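Local coordinates for protein negative regulator of ofd1 (Schizosaccharomyces pombe, PDB 3QTM) that is required for correct translation termination, directly inhibits ofd1 and promotes stability of the Sre1N transcription factor, probably by blocking its ofd1-accelerated degradation, at residues K67-A72 with I105-L110; E118-L123 with E175-L180; K267-L272 with M300-I305; K294-K299 with K317-A322. One frame throughout, in Å; residues are numbered along the deposited sequence.

Contact 1. Residues K67-A72 with I105-L110; sequences KDFHAA and IERAQL
Arg107 donates from NH1 to ND1 of His70 over 3.0 Å, with an N-H...N angle of 151°. The guanidinium and imidazole planes are almost coplanar, and each partner lies close to the plane of the other, an edge-to-edge meeting of the two flat groups. Because ND1 accepts here, the imidazole is probably neutral, with its proton on NE2. The Arg107 chain is bent at chi2 (47°), which turns CD, and at chi3 (56°), which turns NE. Arg107 CG sits 3.6 Å from His70 O, while His70 CB returns the approach to Arg107 O at 3.7 Å. The two segments run almost exactly antiparallel, their axes 8.0 Å apart, and CA of His70 and CA of Ala108 come to 5.5 Å. They belong to helices 67-82 and 97-110 of the all-helical tetratricopeptide-like array, where neighbouring helices lie side by side. The imidazole lies between Phe69 CD2, 3.7 Å above the ring plane and over its centre, and the more distant Leu110 O on the opposite face. Leu110 also lays CD1 over the centre of the guanidinium, 3.6 Å above its plane. At the rim of the Phe69 ring NH1 arrives near the ring plane, with the guanidinium turned steeply against it. Phe69 reaches on to Ala52, Ile55 and Leu56 of helix 38-58. The Arg107 side chain touches Leu56 as well, and Tyr73 and Leu77 of its partner helix.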
loop_
_atom_site.group_PDB
_atom_site.type_symbol
_atom_site.label_atom_id
_atom_site.label_comp_id
_atom_site.label_asym_id
_atom_site.label_seq_id
_atom_site.Cartn_x
_atom_site.Cartn_y
_atom_site.Cartn_z
ATOM N N LYS A 67 18.766 -14.827 -2.766
ATOM C CA LYS A 67 17.953 -13.800 -2.145
ATOM C C LYS A 67 16.475 -14.216 -2.068
ATOM O O LYS A 67 15.803 -13.900 -1.089
ATOM C CB LYS A 67 18.087 -12.490 -2.907
ATOM C CG LYS A 67 19.492 -11.872 -2.873
ATOM C CD LYS A 67 19.441 -10.416 -3.334
ATOM C CE LYS A 67 20.814 -9.757 -3.291
ATOM N NZ LYS A 67 21.725 -10.386 -4.274
ATOM N N ASP A 68 15.982 -14.906 -3.099
ATOM C CA ASP A 68 14.583 -15.349 -3.137
ATOM C C ASP A 68 14.238 -16.315 -2.013
ATOM O O ASP A 68 13.100 -16.361 -1.572
ATOM C CB ASP A 68 14.242 -16.014 -4.478
ATOM C CG ASP A 68 14.053 -15.007 -5.598
ATOM O OD1 ASP A 68 14.030 -13.787 -5.307
ATOM O OD2 ASP A 68 13.920 -15.441 -6.768
ATOM N N PHE A 69 15.209 -17.106 -1.567
ATOM C CA PHE A 69 14.980 -17.953 -0.400
ATOM C C PHE A 69 14.713 -17.100 0.847
ATOM O O PHE A 69 13.733 -17.321 1.567
ATOM C CB PHE A 69 16.150 -18.907 -0.139
ATOM C CG PHE A 69 16.112 -19.536 1.251
ATOM C CD1 PHE A 69 15.347 -20.658 1.500
ATOM C CD2 PHE A 69 16.826 -18.985 2.298
ATOM C CE1 PHE A 69 15.292 -21.222 2.767
ATOM C CE2 PHE A 69 16.781 -19.548 3.577
ATOM C CZ PHE A 69 16.007 -20.659 3.812
ATOM N N HIS A 70 15.578 -16.126 1.107
ATOM C CA HIS A 70 15.411 -15.311 2.316
ATOM C C HIS A 70 14.159 -14.430 2.219
ATOM O O HIS A 70 13.535 -14.127 3.236
ATOM C CB HIS A 70 16.646 -14.449 2.587
ATOM C CG HIS A 70 17.916 -15.231 2.680
ATOM N ND1 HIS A 70 18.310 -15.874 3.833
ATOM C CD2 HIS A 70 18.880 -15.479 1.759
ATOM C CE1 HIS A 70 19.456 -16.494 3.617
ATOM N NE2 HIS A 70 19.827 -16.262 2.370
ATOM N N ALA A 71 13.801 -14.029 0.994
ATOM C CA ALA A 71 12.593 -13.247 0.762
ATOM C C ALA A 71 11.344 -14.035 1.141
ATOM O O ALA A 71 10.453 -13.493 1.778
ATOM C CB ALA A 71 12.516 -12.792 -0.687
ATOM N N ALA A 72 11.272 -15.309 0.738
ATOM C CA ALA A 72 10.110 -16.134 1.061
ATOM C C ALA A 72 10.026 -16.383 2.562
ATOM O O ALA A 72 8.953 -16.355 3.152
ATOM C CB ALA A 72 10.163 -17.457 0.323
ATOM N N ILE A 105 12.414 -8.805 9.324
ATOM C CA ILE A 105 13.467 -7.856 8.979
ATOM C C ILE A 105 14.852 -8.520 8.982
ATOM O O ILE A 105 15.606 -8.406 8.027
ATOM C CB ILE A 105 13.494 -6.656 9.975
ATOM C CG1 ILE A 105 12.232 -5.784 9.815
ATOM C CG2 ILE A 105 14.803 -5.857 9.806
ATOM C CD1 ILE A 105 12.101 -4.640 10.852
ATOM N N GLU A 106 15.192 -9.200 10.068
ATOM C CA GLU A 106 16.518 -9.803 10.179
ATOM C C GLU A 106 16.728 -10.896 9.116
ATOM O O GLU A 106 17.805 -10.984 8.492
ATOM C CB GLU A 106 16.723 -10.378 11.577
ATOM C CG GLU A 106 16.563 -9.363 12.699
ATOM C CD GLU A 106 17.818 -8.535 12.905
ATOM O OE1 GLU A 106 18.864 -8.889 12.323
ATOM O OE2 GLU A 106 17.759 -7.530 13.637
ATOM N N ARG A 107 15.696 -11.714 8.903
ATOM C CA ARG A 107 15.762 -12.767 7.887
ATOM C C ARG A 107 16.007 -12.154 6.509
ATOM O O ARG A 107 16.846 -12.623 5.754
ATOM C CB ARG A 107 14.488 -13.614 7.886
ATOM C CG ARG A 107 14.368 -14.585 6.693
ATOM C CD ARG A 107 15.654 -15.373 6.433
ATOM N NE ARG A 107 16.086 -16.115 7.613
ATOM C CZ ARG A 107 17.198 -16.846 7.691
ATOM N NH1 ARG A 107 18.005 -16.970 6.646
ATOM N NH2 ARG A 107 17.495 -17.471 8.816
ATOM N N ALA A 108 15.277 -11.093 6.190
ATOM C CA ALA A 108 15.431 -10.445 4.898
ATOM C C ALA A 108 16.810 -9.764 4.770
ATOM O O ALA A 108 17.433 -9.803 3.706
ATOM C CB ALA A 108 14.280 -9.453 4.643
ATOM N N GLN A 109 17.292 -9.155 5.850
ATOM C CA GLN A 109 18.612 -8.532 5.806
ATOM C C GLN A 109 19.719 -9.571 5.571
ATOM O O GLN A 109 20.715 -9.289 4.903
ATOM C CB GLN A 109 18.873 -7.686 7.061
ATOM C CG GLN A 109 18.049 -6.406 7.096
ATOM C CD GLN A 109 18.133 -5.672 8.434
ATOM O OE1 GLN A 109 18.595 -6.219 9.439
ATOM N NE2 GLN A 109 17.667 -4.431 8.452
ATOM N N LEU A 110 19.536 -10.774 6.104
ATOM C CA LEU A 110 20.468 -11.861 5.833
ATOM C C LEU A 110 20.584 -12.155 4.340
ATOM O O LEU A 110 21.627 -12.622 3.876
ATOM C CB LEU A 110 20.059 -13.125 6.581
ATOM C CG LEU A 110 20.366 -13.123 8.075
ATOM C CD1 LEU A 110 19.696 -14.317 8.761
ATOM C CD2 LEU A 110 21.876 -13.132 8.278
#

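Contact 2. Residues E118-L123 with E175-L180; sequences ESRLFL and EYFDAL
Phe177 turns the face of its ring to Ser119, in a contact between the first turn of helix 119-142 and the irregular loop that follows helix 151-170, within the all-helical tetratricopeptide-like array. The tight part is this ring: Ser119 CB lies over its centre, 3.8 Å from the centroid and 13° off the normal, a CH-pi contact. A type I turn from Phe177 to Leu180, closed by the bond from Leu180 N to Phe177 O, folds Leu180 back so that its CB meets the opposite face, nearer the rim. Leu123 has CG anti to its backbone N (chi1 177°); its CD2 lies 4.0 Å from Phe177 CE1 and its CD1 4.0 Å from Leu180 CD1. The looser part is at Arg120. Its guanidinium has Ala179 CB over one face, with NH1 3.5 Å from that methyl carbon. At its edge NH2 forms a salt bridge to Asp178 OD1, modelled at 2.5 Å, a length too short to be trusted closely; the guanidinium and carboxylate planes are 88° apart. Water reaches both ends: one bridges Arg120 NH1 and Asp178 OD1, another Ser119 OG and Glu175 O. Trp23 of helix 15-34 adds a cation-pi partner to Arg120. Back on the packed side, Leu123 CD2 comes within 3.4 Å of Ala179 O, whose carbonyl also accepts a hydrogen bond from Ser184 OG.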
loop_
_atom_site.group_PDB
_atom_site.type_symbol
_atom_site.label_atom_id
_atom_site.label_comp_id
_atom_site.label_asym_id
_atom_site.label_seq_id
_atom_site.Cartn_x
_atom_site.Cartn_y
_atom_site.Cartn_z
ATOM N N GLU A 118 17.075 -9.527 -6.832
ATOM C CA GLU A 118 16.811 -8.879 -5.541
ATOM C C GLU A 118 15.391 -8.301 -5.359
ATOM O O GLU A 118 15.058 -7.788 -4.289
ATOM C CB GLU A 118 17.851 -7.777 -5.310
ATOM C CG GLU A 118 17.790 -6.664 -6.331
ATOM C CD GLU A 118 19.041 -5.780 -6.337
ATOM O OE1 GLU A 118 20.095 -6.196 -5.794
ATOM O OE2 GLU A 118 18.967 -4.664 -6.902
ATOM N N SER A 119 14.568 -8.368 -6.401
ATOM C CA SER A 119 13.233 -7.778 -6.364
ATOM C C SER A 119 12.361 -8.283 -5.206
ATOM O O SER A 119 11.799 -7.491 -4.453
ATOM C CB SER A 119 12.523 -8.017 -7.701
ATOM O OG SER A 119 13.198 -7.330 -8.742
ATOM N N ARG A 120 12.259 -9.599 -5.066
ATOM C CA ARG A 120 11.415 -10.169 -4.025
ATOM C C ARG A 120 11.973 -9.829 -2.647
ATOM O O ARG A 120 11.223 -9.599 -1.719
ATOM C CB ARG A 120 11.245 -11.684 -4.206
ATOM C CG ARG A 120 10.310 -12.061 -5.350
ATOM C CD ARG A 120 10.395 -13.548 -5.725
ATOM N NE ARG A 120 9.655 -13.788 -6.959
ATOM C CZ ARG A 120 8.420 -14.282 -7.018
ATOM N NH1 ARG A 120 7.775 -14.635 -5.910
ATOM N NH2 ARG A 120 7.828 -14.431 -8.196
ATOM N N LEU A 121 13.294 -9.770 -2.532
ATOM C CA LEU A 121 13.914 -9.439 -1.259
ATOM C C LEU A 121 13.637 -7.985 -0.904
ATOM O O LEU A 121 13.322 -7.673 0.251
ATOM C CB LEU A 121 15.428 -9.699 -1.284
ATOM C CG LEU A 121 16.063 -9.622 0.112
ATOM C CD1 LEU A 121 15.611 -10.834 0.971
ATOM C CD2 LEU A 121 17.591 -9.503 0.063
ATOM N N PHE A 122 13.740 -7.109 -1.901
ATOM C CA PHE A 122 13.515 -5.683 -1.682
ATOM C C PHE A 122 12.086 -5.453 -1.218
ATOM O O PHE A 122 11.841 -4.623 -0.342
ATOM C CB PHE A 122 13.824 -4.867 -2.942
ATOM C CG PHE A 122 15.302 -4.603 -3.151
ATOM C CD1 PHE A 122 16.258 -5.313 -2.434
ATOM C CD2 PHE A 122 15.729 -3.674 -4.090
ATOM C CE1 PHE A 122 17.609 -5.080 -2.625
ATOM C CE2 PHE A 122 17.081 -3.435 -4.301
ATOM C CZ PHE A 122 18.026 -4.138 -3.563
ATOM N N LEU A 123 11.154 -6.213 -1.786
ATOM C CA LEU A 123 9.751 -6.080 -1.419
ATOM C C LEU A 123 9.532 -6.567 0.013
ATOM O O LEU A 123 8.846 -5.905 0.788
ATOM C CB LEU A 123 8.831 -6.813 -2.410
ATOM C CG LEU A 123 7.313 -6.845 -2.139
ATOM C CD1 LEU A 123 6.687 -5.451 -2.168
ATOM C CD2 LEU A 123 6.586 -7.760 -3.129
ATOM N N GLU A 175 11.213 -5.050 -13.896
ATOM C CA GLU A 175 10.080 -5.653 -14.587
ATOM C C GLU A 175 9.110 -6.302 -13.603
ATOM O O GLU A 175 9.478 -6.615 -12.474
ATOM C CB GLU A 175 10.540 -6.644 -15.663
ATOM C CG GLU A 175 11.325 -7.842 -15.157
ATOM C CD GLU A 175 11.703 -8.799 -16.286
ATOM O OE1 GLU A 175 11.807 -8.335 -17.446
ATOM O OE2 GLU A 175 11.892 -10.009 -16.017
ATOM N N TYR A 176 7.862 -6.474 -14.025
ATOM C CA TYR A 176 6.865 -7.067 -13.153
ATOM C C TYR A 176 7.303 -8.440 -12.672
ATOM O O TYR A 176 7.860 -9.217 -13.440
ATOM C CB TYR A 176 5.520 -7.188 -13.852
ATOM C CG TYR A 176 4.507 -7.867 -12.974
ATOM C CD1 TYR A 176 3.923 -7.184 -11.918
ATOM C CD2 TYR A 176 4.156 -9.202 -13.176
ATOM C CE1 TYR A 176 3.000 -7.794 -11.091
ATOM C CE2 TYR A 176 3.236 -9.833 -12.349
ATOM C CZ TYR A 176 2.663 -9.118 -11.302
ATOM O OH TYR A 176 1.744 -9.712 -10.467
ATOM N N PHE A 177 7.059 -8.714 -11.393
ATOM C CA PHE A 177 7.289 -10.030 -10.802
ATOM C C PHE A 177 6.082 -10.356 -9.926
ATOM O O PHE A 177 5.463 -9.454 -9.347
ATOM C CB PHE A 177 8.609 -10.073 -10.015
ATOM C CG PHE A 177 8.690 -9.066 -8.883
ATOM C CD1 PHE A 177 8.482 -9.458 -7.568
ATOM C CD2 PHE A 177 8.985 -7.732 -9.137
ATOM C CE1 PHE A 177 8.554 -8.526 -6.521
ATOM C CE2 PHE A 177 9.058 -6.807 -8.101
ATOM C CZ PHE A 177 8.842 -7.206 -6.791
ATOM N N ASP A 178 5.718 -11.630 -9.839
ATOM C CA ASP A 178 4.389 -11.954 -9.319
ATOM C C ASP A 178 4.211 -11.957 -7.800
ATOM O O ASP A 178 3.117 -12.216 -7.323
ATOM C CB ASP A 178 3.824 -13.242 -9.943
ATOM C CG ASP A 178 4.634 -14.475 -9.597
ATOM O OD1 ASP A 178 5.410 -14.441 -8.615
ATOM O OD2 ASP A 178 4.482 -15.487 -10.316
ATOM N N ALA A 179 5.266 -11.673 -7.040
ATOM C CA ALA A 179 5.086 -11.402 -5.615
ATOM C C ALA A 179 4.541 -9.990 -5.425
ATOM O O ALA A 179 4.066 -9.653 -4.341
ATOM C CB ALA A 179 6.393 -11.556 -4.852
ATOM N N LEU A 180 4.636 -9.165 -6.475
ATOM C CA LEU A 180 4.180 -7.774 -6.420
ATOM C C LEU A 180 2.697 -7.677 -6.769
ATOM O O LEU A 180 2.336 -7.335 -7.889
ATOM C CB LEU A 180 5.003 -6.883 -7.363
ATOM C CG LEU A 180 4.835 -5.359 -7.214
ATOM C CD1 LEU A 180 5.585 -4.824 -5.989
ATOM C CD2 LEU A 180 5.284 -4.612 -8.468
HETATM O O HOH W 1 11.831 -8.259 -11.444
HETATM O O HOH W 2 4.800 -14.930 -5.471
#

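Contact 3. Residues K267-L272 with M300-I305; sequences KASSWL and MDLAQI
Among the side chains that meet here the carboxylate of Asp301 is the one flat group, and neither its faces nor its edges do the touching: it is the CB of Asp301 that presses on Leu272 CD1, at 3.8 Å, the two side chains crossing at about a right angle. The indole of Trp271, on the same helix as Leu272, serves the other flank instead, stacking on Phe246 and meeting Tyr243 at an inclined angle. What joins the segments is aliphatic. Leu272 lies against Leu302, whose CD2 comes to 3.6 Å from Leu272 CB, while CD1 of Leu272 slips past to 4.2 Å from Ile305 CD1. Ile305 reaches the opposing helix with the tip of its longer branch. Its CG1 lies between backbone N and carbonyl carbon (chi1 67°), and CD1, anti beyond it, is 3.8 Å from Ala268 CB and 3.4 Å from Ser269 OG. That hydroxyl is bonded within its own helix to Ile265 O. Helices 262-285 and 292-305 follow one another in the chain and pack antiparallel, as consecutive helices do in tetratricopeptide-type arrays; the segments cross at -163° with axes 10.1 Å apart, a spacing that leaves room for Leu272, Leu302 and Ile305. Tyr250 and Ala247 of helix 229-254 lie beyond Ala268 and Leu272, and Tyr315 of helix 309-328 touches Leu302. With no hydrogen bond or ion pair between the segments, the contact is held by apolar packing, and its stability probably depends on shape more than on charge.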
loop_
_atom_site.group_PDB
_atom_site.type_symbol
_atom_site.label_atom_id
_atom_site.label_comp_id
_atom_site.label_asym_id
_atom_site.label_seq_id
_atom_site.Cartn_x
_atom_site.Cartn_y
_atom_site.Cartn_z
ATOM N N LYS A 267 -1.117 23.564 -8.773
ATOM C CA LYS A 267 -0.663 22.237 -8.379
ATOM C C LYS A 267 -1.817 21.400 -7.835
ATOM O O LYS A 267 -1.943 20.226 -8.167
ATOM C CB LYS A 267 0.474 22.324 -7.363
ATOM C CG LYS A 267 1.790 22.768 -7.975
ATOM C CD LYS A 267 2.813 23.151 -6.918
ATOM C CE LYS A 267 4.183 23.395 -7.550
ATOM N NZ LYS A 267 5.184 23.881 -6.558
ATOM N N ALA A 268 -2.658 22.010 -7.008
ATOM C CA ALA A 268 -3.821 21.319 -6.464
ATOM C C ALA A 268 -4.727 20.859 -7.596
ATOM O O ALA A 268 -5.271 19.762 -7.551
ATOM C CB ALA A 268 -4.586 22.218 -5.512
ATOM N N SER A 269 -4.867 21.701 -8.619
ATOM C CA SER A 269 -5.737 21.402 -9.750
ATOM C C SER A 269 -5.208 20.268 -10.617
ATOM O O SER A 269 -5.985 19.490 -11.167
ATOM C CB SER A 269 -5.961 22.653 -10.606
ATOM O OG SER A 269 -6.591 23.668 -9.845
ATOM N N SER A 270 -3.891 20.180 -10.756
ATOM C CA SER A 270 -3.308 19.064 -11.490
ATOM C C SER A 270 -3.627 17.747 -10.800
ATOM O O SER A 270 -3.948 16.745 -11.448
ATOM C CB SER A 270 -1.797 19.216 -11.615
ATOM O OG SER A 270 -1.449 19.581 -12.929
ATOM N N TRP A 271 -3.526 17.745 -9.479
ATOM C CA TRP A 271 -3.774 16.518 -8.740
ATOM C C TRP A 271 -5.252 16.145 -8.764
ATOM O O TRP A 271 -5.598 14.969 -8.882
ATOM C CB TRP A 271 -3.218 16.616 -7.319
ATOM C CG TRP A 271 -1.735 16.580 -7.331
ATOM C CD1 TRP A 271 -0.881 17.577 -6.957
ATOM C CD2 TRP A 271 -0.918 15.495 -7.781
ATOM N NE1 TRP A 271 0.422 17.176 -7.139
ATOM C CE2 TRP A 271 0.426 15.901 -7.644
ATOM C CE3 TRP A 271 -1.193 14.215 -8.285
ATOM C CZ2 TRP A 271 1.495 15.068 -7.980
ATOM C CZ3 TRP A 271 -0.132 13.395 -8.627
ATOM C CH2 TRP A 271 1.196 13.826 -8.475
ATOM N N LEU A 272 -6.120 17.149 -8.681
ATOM C CA LEU A 272 -7.555 16.904 -8.744
ATOM C C LEU A 272 -7.939 16.329 -10.102
ATOM O O LEU A 272 -8.738 15.389 -10.189
ATOM C CB LEU A 272 -8.344 18.179 -8.439
ATOM C CG LEU A 272 -8.268 18.617 -6.973
ATOM C CD1 LEU A 272 -8.926 19.981 -6.746
ATOM C CD2 LEU A 272 -8.880 17.558 -6.072
HETATM N N MSE A 300 -16.317 19.327 -7.137
HETATM C CA MSE A 300 -16.621 20.397 -6.191
HETATM C C MSE A 300 -15.358 20.998 -5.585
HETATM O O MSE A 300 -15.305 22.192 -5.317
HETATM C CB MSE A 300 -17.549 19.898 -5.087
HETATM C CG MSE A 300 -18.998 19.778 -5.514
HETATM SE SE MSE A 300 -20.108 18.954 -4.121
HETATM C CE MSE A 300 -20.067 17.096 -4.666
ATOM N N ASP A 301 -14.340 20.165 -5.381
ATOM C CA ASP A 301 -13.016 20.645 -4.986
ATOM C C ASP A 301 -12.385 21.507 -6.087
ATOM O O ASP A 301 -11.775 22.540 -5.812
ATOM C CB ASP A 301 -12.095 19.466 -4.659
ATOM C CG ASP A 301 -12.402 18.834 -3.302
ATOM O OD1 ASP A 301 -12.966 19.530 -2.425
ATOM O OD2 ASP A 301 -12.063 17.642 -3.111
ATOM N N LEU A 302 -12.518 21.069 -7.334
ATOM C CA LEU A 302 -12.070 21.880 -8.457
ATOM C C LEU A 302 -12.781 23.244 -8.491
ATOM O O LEU A 302 -12.144 24.280 -8.672
ATOM C CB LEU A 302 -12.285 21.128 -9.765
ATOM C CG LEU A 302 -11.194 20.085 -10.016
ATOM C CD1 LEU A 302 -11.608 19.065 -11.070
ATOM C CD2 LEU A 302 -9.895 20.783 -10.398
ATOM N N ALA A 303 -14.095 23.235 -8.297
ATOM C CA ALA A 303 -14.891 24.452 -8.356
ATOM C C ALA A 303 -14.502 25.426 -7.256
ATOM O O ALA A 303 -14.539 26.644 -7.442
ATOM C CB ALA A 303 -16.369 24.119 -8.261
ATOM N N GLN A 304 -14.128 24.885 -6.105
ATOM C CA GLN A 304 -13.863 25.707 -4.929
ATOM C C GLN A 304 -12.624 26.593 -5.091
ATOM O O GLN A 304 -12.572 27.713 -4.579
ATOM C CB GLN A 304 -13.722 24.814 -3.694
ATOM C CG GLN A 304 -13.259 25.544 -2.449
ATOM C CD GLN A 304 -13.016 24.597 -1.288
ATOM O OE1 GLN A 304 -13.928 23.882 -0.852
ATOM N NE2 GLN A 304 -11.781 24.584 -0.780
ATOM N N ILE A 305 -11.635 26.098 -5.822
ATOM C CA ILE A 305 -10.331 26.755 -5.863
ATOM C C ILE A 305 -10.018 27.427 -7.195
ATOM O O ILE A 305 -9.122 28.270 -7.275
ATOM C CB ILE A 305 -9.196 25.751 -5.538
ATOM C CG1 ILE A 305 -9.077 24.694 -6.640
ATOM C CG2 ILE A 305 -9.441 25.100 -4.189
ATOM C CD1 ILE A 305 -7.752 23.987 -6.653
#

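Contact 4. Residues K294-K299 with K317-A322; sequences KLADIK and KEACNA
Lys299 and Glu318 lean across the groove between their helices and cross obliquely. Lys299 bends at chi2 (-69°) and then runs extended to NZ, which forms a salt bridge of 2.8 Å to Glu318 OE1. The ammonium meets that oxygen from above the carboxylate plane, 42° out of it. CD and CE of Lys299 also come close to Glu318 OE1, CE to 3.2 Å. Beneath this charged pair the two backbones draw close. Helices 292-305 and 309-328 are consecutive and form an antiparallel helical hairpin, consistent with the tetratricopeptide-like array, its segment axes 8.2 Å apart. Small side chains permit this: CA of Ala296 and CA of Ala319 are 4.1 Å apart. Ala319 CB lies 3.7 Å from Ala296 O, and Ala296 CB lies 3.8 Å from Ala319 O in return. One turn further along, Ala322 CB packs on Ala296 CB, and Leu295 CD2 makes a longer contact with Ala322 CB. Phe340 of helix 335-343 touches Ala319, and Trp279 of helix 262-285 lies against Leu295.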
loop_
_atom_site.group_PDB
_atom_site.type_symbol
_atom_site.label_atom_id
_atom_site.label_comp_id
_atom_site.label_asym_id
_atom_site.label_seq_id
_atom_site.Cartn_x
_atom_site.Cartn_y
_atom_site.Cartn_z
ATOM N N LYS A 294 -18.323 10.280 -5.723
ATOM C CA LYS A 294 -16.887 10.533 -5.615
ATOM C C LYS A 294 -16.413 11.497 -6.705
ATOM O O LYS A 294 -15.596 12.389 -6.456
ATOM C CB LYS A 294 -16.094 9.226 -5.687
ATOM C CG LYS A 294 -14.583 9.421 -5.650
ATOM C CD LYS A 294 -14.182 10.301 -4.473
ATOM C CE LYS A 294 -12.681 10.286 -4.240
ATOM N NZ LYS A 294 -12.229 8.929 -3.843
ATOM N N LEU A 295 -16.932 11.317 -7.914
ATOM C CA LEU A 295 -16.651 12.252 -9.003
ATOM C C LEU A 295 -17.146 13.644 -8.620
ATOM O O LEU A 295 -16.428 14.636 -8.757
ATOM C CB LEU A 295 -17.316 11.780 -10.305
ATOM C CG LEU A 295 -17.331 12.787 -11.464
ATOM C CD1 LEU A 295 -15.914 13.279 -11.800
ATOM C CD2 LEU A 295 -18.012 12.204 -12.701
ATOM N N ALA A 296 -18.376 13.704 -8.122
ATOM C CA ALA A 296 -18.966 14.960 -7.687
ATOM C C ALA A 296 -18.081 15.706 -6.682
ATOM O O ALA A 296 -17.881 16.917 -6.806
ATOM C CB ALA A 296 -20.360 14.714 -7.107
ATOM N N ASP A 297 -17.549 14.991 -5.689
ATOM C CA ASP A 297 -16.694 15.615 -4.676
ATOM C C ASP A 297 -15.415 16.193 -5.273
ATOM O O ASP A 297 -14.969 17.265 -4.881
ATOM C CB ASP A 297 -16.320 14.616 -3.584
ATOM C CG ASP A 297 -17.531 14.098 -2.821
ATOM O OD1 ASP A 297 -18.588 14.773 -2.826
ATOM O OD2 ASP A 297 -17.414 13.012 -2.212
ATOM N N ILE A 298 -14.814 15.464 -6.205
ATOM C CA ILE A 298 -13.610 15.939 -6.882
ATOM C C ILE A 298 -13.904 17.209 -7.691
ATOM O O ILE A 298 -13.146 18.176 -7.655
ATOM C CB ILE A 298 -13.042 14.852 -7.808
ATOM C CG1 ILE A 298 -12.641 13.616 -6.984
ATOM C CG2 ILE A 298 -11.861 15.385 -8.610
ATOM C CD1 ILE A 298 -12.328 12.390 -7.833
ATOM N N LYS A 299 -15.016 17.202 -8.418
ATOM C CA LYS A 299 -15.414 18.371 -9.191
ATOM C C LYS A 299 -15.716 19.577 -8.298
ATOM O O LYS A 299 -15.403 20.713 -8.651
ATOM C CB LYS A 299 -16.618 18.030 -10.063
ATOM C CG LYS A 299 -16.308 17.001 -11.149
ATOM C CD LYS A 299 -15.372 17.566 -12.227
ATOM C CE LYS A 299 -15.192 16.577 -13.383
ATOM N NZ LYS A 299 -14.320 17.116 -14.473
ATOM N N LYS A 317 -21.595 22.266 -12.763
ATOM C CA LYS A 317 -22.561 21.542 -13.576
ATOM C C LYS A 317 -22.238 20.051 -13.579
ATOM O O LYS A 317 -23.127 19.220 -13.407
ATOM C CB LYS A 317 -22.602 22.058 -15.019
ATOM C CG LYS A 317 -23.875 21.615 -15.751
ATOM C CD LYS A 317 -23.813 21.763 -17.275
ATOM C CE LYS A 317 -25.090 21.184 -17.913
ATOM N NZ LYS A 317 -25.007 20.916 -19.385
ATOM N N GLU A 318 -20.966 19.720 -13.782
ATOM C CA GLU A 318 -20.534 18.318 -13.767
ATOM C C GLU A 318 -20.864 17.621 -12.438
ATOM O O GLU A 318 -21.343 16.494 -12.431
ATOM C CB GLU A 318 -19.042 18.194 -14.096
ATOM C CG GLU A 318 -18.715 18.507 -15.552
ATOM C CD GLU A 318 -17.246 18.293 -15.892
ATOM O OE1 GLU A 318 -16.382 18.891 -15.216
ATOM O OE2 GLU A 318 -16.956 17.518 -16.834
ATOM N N ALA A 319 -20.628 18.302 -11.319
ATOM C CA ALA A 319 -20.966 17.735 -10.017
ATOM C C ALA A 319 -22.471 17.496 -9.888
ATOM O O ALA A 319 -22.913 16.449 -9.402
ATOM C CB ALA A 319 -20.465 18.636 -8.896
ATOM N N CYS A 320 -23.258 18.469 -10.330
ATOM C CA CYS A 320 -24.712 18.378 -10.231
ATOM C C CYS A 320 -25.278 17.232 -11.055
ATOM O O CYS A 320 -26.152 16.485 -10.595
ATOM C CB CYS A 320 -25.352 19.688 -10.676
ATOM S SG CYS A 320 -27.088 19.771 -10.282
ATOM N N ASN A 321 -24.784 17.103 -12.282
ATOM C CA ASN A 321 -25.208 16.021 -13.157
ATOM C C ASN A 321 -24.876 14.669 -12.536
ATOM O O ASN A 321 -25.678 13.739 -12.583
ATOM C CB ASN A 321 -24.521 16.128 -14.524
ATOM C CG ASN A 321 -25.081 17.247 -15.383
ATOM O OD1 ASN A 321 -26.134 17.813 -15.085
ATOM N ND2 ASN A 321 -24.376 17.566 -16.465
ATOM N N ALA A 322 -23.677 14.569 -11.968
ATOM C CA ALA A 322 -23.214 13.330 -11.362
ATOM C C ALA A 322 -24.152 12.945 -10.224
ATOM O O ALA A 322 -24.638 11.816 -10.170
ATOM C CB ALA A 322 -21.786 13.481 -10.859
#

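The four contacts form two touching pairs at opposite ends of the chain. Contacts 1 and 2 lie 12 Å apart between centres, joined where helices 97-110 and 119-142 follow each other and where Ala71 packs on the backbone of Arg120. Contacts 3 and 4 are equally near and share helix 292-305, which presents different faces to the helices before and after it. Contacts 1, 3 and 4 are buried helix-helix packings; contact 2, a helix against a loop, is partly open and includes bridging waters. Their chemistry follows: an arginine-histidine bond in contact 1, hydrophobic and ionic parts in contacts 2 and 4, mainly apolar packing, with no polar bond between the segments, in contact 3.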